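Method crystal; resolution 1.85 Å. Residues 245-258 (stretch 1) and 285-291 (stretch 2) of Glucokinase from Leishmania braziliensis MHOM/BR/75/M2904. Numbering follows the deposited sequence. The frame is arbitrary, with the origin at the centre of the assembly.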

# COMPACT_ATOMS: atom_id res chain seq x y z
N ASN A 245 -0.41 8.86 -29.38
CA ASN A 245 -0.15 8.16 -30.64
C ASN A 245 -0.76 6.74 -30.69
O ASN A 245 -1.93 6.57 -30.38
CB ASN A 245 1.36 8.17 -30.93
CG ASN A 245 1.90 9.59 -31.08
OD1 ASN A 245 1.31 10.42 -31.77
ND2 ASN A 245 3.02 9.88 -30.41
N GLU A 246 0.03 5.74 -31.09
CA GLU A 246 -0.51 4.38 -31.27
C GLU A 246 -0.96 3.72 -29.95
O GLU A 246 -2.00 3.04 -29.90
CB GLU A 246 0.49 3.49 -32.02
CG GLU A 246 0.69 3.86 -33.50
CD GLU A 246 -0.50 3.50 -34.39
OE1 GLU A 246 -0.67 2.31 -34.72
OE2 GLU A 246 -1.27 4.42 -34.76
N ASP A 247 -0.18 3.92 -28.89
CA ASP A 247 -0.56 3.42 -27.58
C ASP A 247 -1.90 4.03 -27.14
O ASP A 247 -2.79 3.32 -26.65
CB ASP A 247 0.54 3.74 -26.56
CG ASP A 247 1.82 2.93 -26.80
OD1 ASP A 247 1.77 1.92 -27.54
OD2 ASP A 247 2.87 3.30 -26.23
N SER A 248 -2.06 5.33 -27.35
CA SER A 248 -3.31 6.00 -26.99
C SER A 248 -4.51 5.52 -27.82
O SER A 248 -5.63 5.43 -27.31
CB SER A 248 -3.16 7.53 -27.08
OG SER A 248 -4.35 8.19 -26.71
N LYS A 249 -4.28 5.22 -29.10
CA LYS A 249 -5.34 4.69 -29.94
C LYS A 249 -5.87 3.39 -29.33
O LYS A 249 -7.08 3.15 -29.33
CB LYS A 249 -4.85 4.45 -31.37
CG LYS A 249 -4.49 5.72 -32.15
CD LYS A 249 -5.59 6.78 -32.10
CE LYS A 249 -5.43 7.84 -33.20
NZ LYS A 249 -5.83 7.34 -34.55
N TYR A 250 -4.97 2.57 -28.81
CA TYR A 250 -5.35 1.32 -28.15
C TYR A 250 -6.17 1.55 -26.89
O TYR A 250 -7.20 0.90 -26.69
CB TYR A 250 -4.15 0.43 -27.83
CG TYR A 250 -4.56 -0.78 -27.01
CD1 TYR A 250 -5.25 -1.85 -27.58
CD2 TYR A 250 -4.31 -0.83 -25.65
CE1 TYR A 250 -5.64 -2.96 -26.82
CE2 TYR A 250 -4.70 -1.93 -24.88
CZ TYR A 250 -5.36 -2.99 -25.47
OH TYR A 250 -5.74 -4.06 -24.69
N VAL A 251 -5.70 2.45 -26.02
CA VAL A 251 -6.44 2.73 -24.80
C VAL A 251 -7.82 3.24 -25.16
O VAL A 251 -8.82 2.87 -24.55
CB VAL A 251 -5.70 3.74 -23.88
CG1 VAL A 251 -6.52 3.98 -22.62
CG2 VAL A 251 -4.29 3.25 -23.53
N GLN A 252 -7.86 4.11 -26.17
CA GLN A 252 -9.12 4.64 -26.66
C GLN A 252 -10.07 3.52 -27.09
O GLN A 252 -11.26 3.51 -26.73
CB GLN A 252 -8.88 5.57 -27.86
CG GLN A 252 -10.18 6.19 -28.40
CD GLN A 252 -10.91 7.00 -27.34
OE1 GLN A 252 -10.61 8.18 -27.13
NE2 GLN A 252 -11.86 6.38 -26.67
N ALA A 253 -9.55 2.59 -27.88
CA ALA A 253 -10.39 1.50 -28.38
C ALA A 253 -10.85 0.62 -27.23
O ALA A 253 -11.99 0.15 -27.21
CB ALA A 253 -9.66 0.69 -29.44
N LEU A 254 -9.95 0.39 -26.26
CA LEU A 254 -10.29 -0.44 -25.10
C LEU A 254 -11.41 0.22 -24.29
O LEU A 254 -12.36 -0.44 -23.89
CB LEU A 254 -9.05 -0.69 -24.22
CG LEU A 254 -9.29 -1.58 -23.00
CD1 LEU A 254 -9.82 -2.94 -23.46
CD2 LEU A 254 -8.03 -1.74 -22.14
N ALA A 255 -11.28 1.52 -24.09
CA ALA A 255 -12.27 2.31 -23.35
C ALA A 255 -13.66 2.24 -23.98
O ALA A 255 -14.66 2.04 -23.28
CB ALA A 255 -11.81 3.76 -23.27
N GLY A 256 -13.71 2.44 -25.29
CA GLY A 256 -14.97 2.38 -26.01
C GLY A 256 -15.57 0.99 -25.97
O GLY A 256 -16.79 0.82 -25.84
N TYR A 257 -14.71 -0.01 -26.09
CA TYR A 257 -15.12 -1.40 -25.98
C TYR A 257 -15.71 -1.69 -24.60
O TYR A 257 -16.75 -2.31 -24.50
CB TYR A 257 -13.92 -2.31 -26.24
CG TYR A 257 -14.20 -3.80 -26.15
CD1 TYR A 257 -14.98 -4.44 -27.11
CD2 TYR A 257 -13.65 -4.57 -25.13
CE1 TYR A 257 -15.22 -5.80 -27.05
CE2 TYR A 257 -13.89 -5.93 -25.05
CZ TYR A 257 -14.68 -6.54 -26.01
OH TYR A 257 -14.92 -7.90 -25.95
N MET A 258 -15.02 -1.25 -23.55
CA MET A 258 -15.50 -1.47 -22.19
C MET A 258 -16.82 -0.75 -21.90
O MET A 258 -17.60 -1.17 -21.04
CB MET A 258 -14.44 -1.04 -21.17
CG MET A 258 -13.20 -1.92 -21.15
SD MET A 258 -13.55 -3.54 -20.42
CE MET A 258 -13.78 -4.54 -21.86
N GLU A 285 -8.67 -11.41 -25.41
CA GLU A 285 -9.64 -11.61 -26.49
C GLU A 285 -9.84 -10.33 -27.31
O GLU A 285 -9.98 -10.39 -28.54
CB GLU A 285 -10.96 -12.12 -25.92
CG GLU A 285 -10.79 -13.49 -25.24
CD GLU A 285 -12.05 -14.04 -24.63
OE1 GLU A 285 -13.10 -13.38 -24.72
OE2 GLU A 285 -11.98 -15.14 -24.04
N PHE A 286 -9.85 -9.18 -26.64
CA PHE A 286 -9.94 -7.91 -27.34
C PHE A 286 -8.68 -7.65 -28.16
O PHE A 286 -8.74 -7.16 -29.29
CB PHE A 286 -10.15 -6.75 -26.36
CG PHE A 286 -10.13 -5.41 -27.02
CD1 PHE A 286 -11.27 -4.92 -27.65
CD2 PHE A 286 -8.97 -4.65 -27.04
CE1 PHE A 286 -11.27 -3.68 -28.28
CE2 PHE A 286 -8.95 -3.41 -27.66
CZ PHE A 286 -10.10 -2.92 -28.28
N ASN A 287 -7.53 -7.97 -27.56
CA ASN A 287 -6.26 -7.78 -28.24
C ASN A 287 -6.18 -8.53 -29.56
O ASN A 287 -5.65 -8.03 -30.55
CB ASN A 287 -5.11 -8.16 -27.32
CG ASN A 287 -4.80 -7.05 -26.33
OD1 ASN A 287 -5.52 -6.05 -26.26
ND2 ASN A 287 -3.72 -7.23 -25.55
N TYR A 288 -6.74 -9.73 -29.56
CA TYR A 288 -6.73 -10.56 -30.75
C TYR A 288 -7.50 -9.91 -31.89
O TYR A 288 -6.97 -9.76 -32.99
CB TYR A 288 -7.30 -11.95 -30.46
CG TYR A 288 -7.15 -12.89 -31.63
CD1 TYR A 288 -5.89 -13.33 -32.04
CD2 TYR A 288 -8.26 -13.34 -32.33
CE1 TYR A 288 -5.75 -14.20 -33.11
CE2 TYR A 288 -8.12 -14.21 -33.41
CZ TYR A 288 -6.87 -14.63 -33.79
OH TYR A 288 -6.74 -15.50 -34.86
N ALA A 289 -8.73 -9.52 -31.62
CA ALA A 289 -9.52 -8.77 -32.59
C ALA A 289 -8.76 -7.54 -33.04
O ALA A 289 -8.55 -7.34 -34.24
CB ALA A 289 -10.86 -8.39 -32.00
N TYR A 290 -8.30 -6.74 -32.08
CA TYR A 290 -7.59 -5.50 -32.37
C TYR A 290 -6.40 -5.71 -33.31
O TYR A 290 -6.12 -4.86 -34.15
CB TYR A 290 -7.16 -4.81 -31.06
CG TYR A 290 -6.59 -3.41 -31.23
CD1 TYR A 290 -7.43 -2.30 -31.31
CD2 TYR A 290 -5.22 -3.19 -31.26
CE1 TYR A 290 -6.92 -1.02 -31.44
CE2 TYR A 290 -4.70 -1.91 -31.40
CZ TYR A 290 -5.55 -0.84 -31.49
OH TYR A 290 -5.04 0.43 -31.62
N ALA A 291 -5.71 -6.84 -33.19
CA ALA A 291 -4.51 -7.07 -34.00
C ALA A 291 -4.85 -7.61 -35.40
O ALA A 291 -4.07 -7.45 -36.33
CB ALA A 291 -3.55 -8.01 -33.30
O HOH W 1 -3.27 -5.08 -23.81

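Two helices of glucokinase meet here at 122° between their N-to-C directions, their axes 11.5 Å apart at closest approach. That spacing is wide enough for aromatic rings to fill the gap, and the contact is built largely from them.

The packing follows a knob-into-hole rule. Phe 286 is the knob: its CA-to-CB bond points toward the first helix, and its ring sits among Tyr 250, Ala 253, Leu 254 and Tyr 257. These are positions i, i+3, i+4 and i+7, the spacing that lines up along one side of a helix. Ala 253 supplies a small wall, its CB 3.8 Å from CZ of Phe 286, while CD1 of Leu 254 lies over one face of the Phe 286 ring, 4.1 Å from its CD2. No residue of the second helix gives up more surface to the contact than Phe 286. The same alanine serves a second ring, since its CB is also 3.8 Å from CE1 of Tyr 290.

The aromatic pairs differ in geometry. Tyr 250 turns its ring edge to the face of Tyr 290, with planes at 78° and centroids 5.2 Å apart; the closest side-chain atoms are CD1 of Tyr 250 and CE2 of Tyr 290, at 3.9 Å. Against Phe 286, Tyr 250 is oblique, with planes at 53°, yet the approach is tight: CE1 of Tyr 250 is 3.4 Å from CE2 of Phe 286. Tyr 257 and Phe 286 are oblique as well, at 39°, with CG of Tyr 257 3.5 Å from CD1 of Phe 286. All four aromatic side chains have chi1 near 180°, so this one rotamer class serves both helices.

Polar interaction is concentrated at the end of Tyr 250. Its CA-to-CB bond points sideways, but the length of the side chain brings the hydroxyl to Asn 287, where OH donates a short hydrogen bond of 2.5 Å to OD1. Asn 287 also starts out sideways, and its amide end comes nearer to complete the pair. A water bridges the same two side chains, donating to OH of Tyr 250 at 2.8 Å and accepting from ND2 of Asn 287 at 2.8 Å. Tyr 250 thus combines ring packing with a directional polar anchor at its tip.

The hydroxyl of Tyr 290 reaches the backbone of the first helix without such a bond: its OH lies 3.5 Å from N of Tyr 250, whose NH is already bonded to O of Glu 246 within the helix.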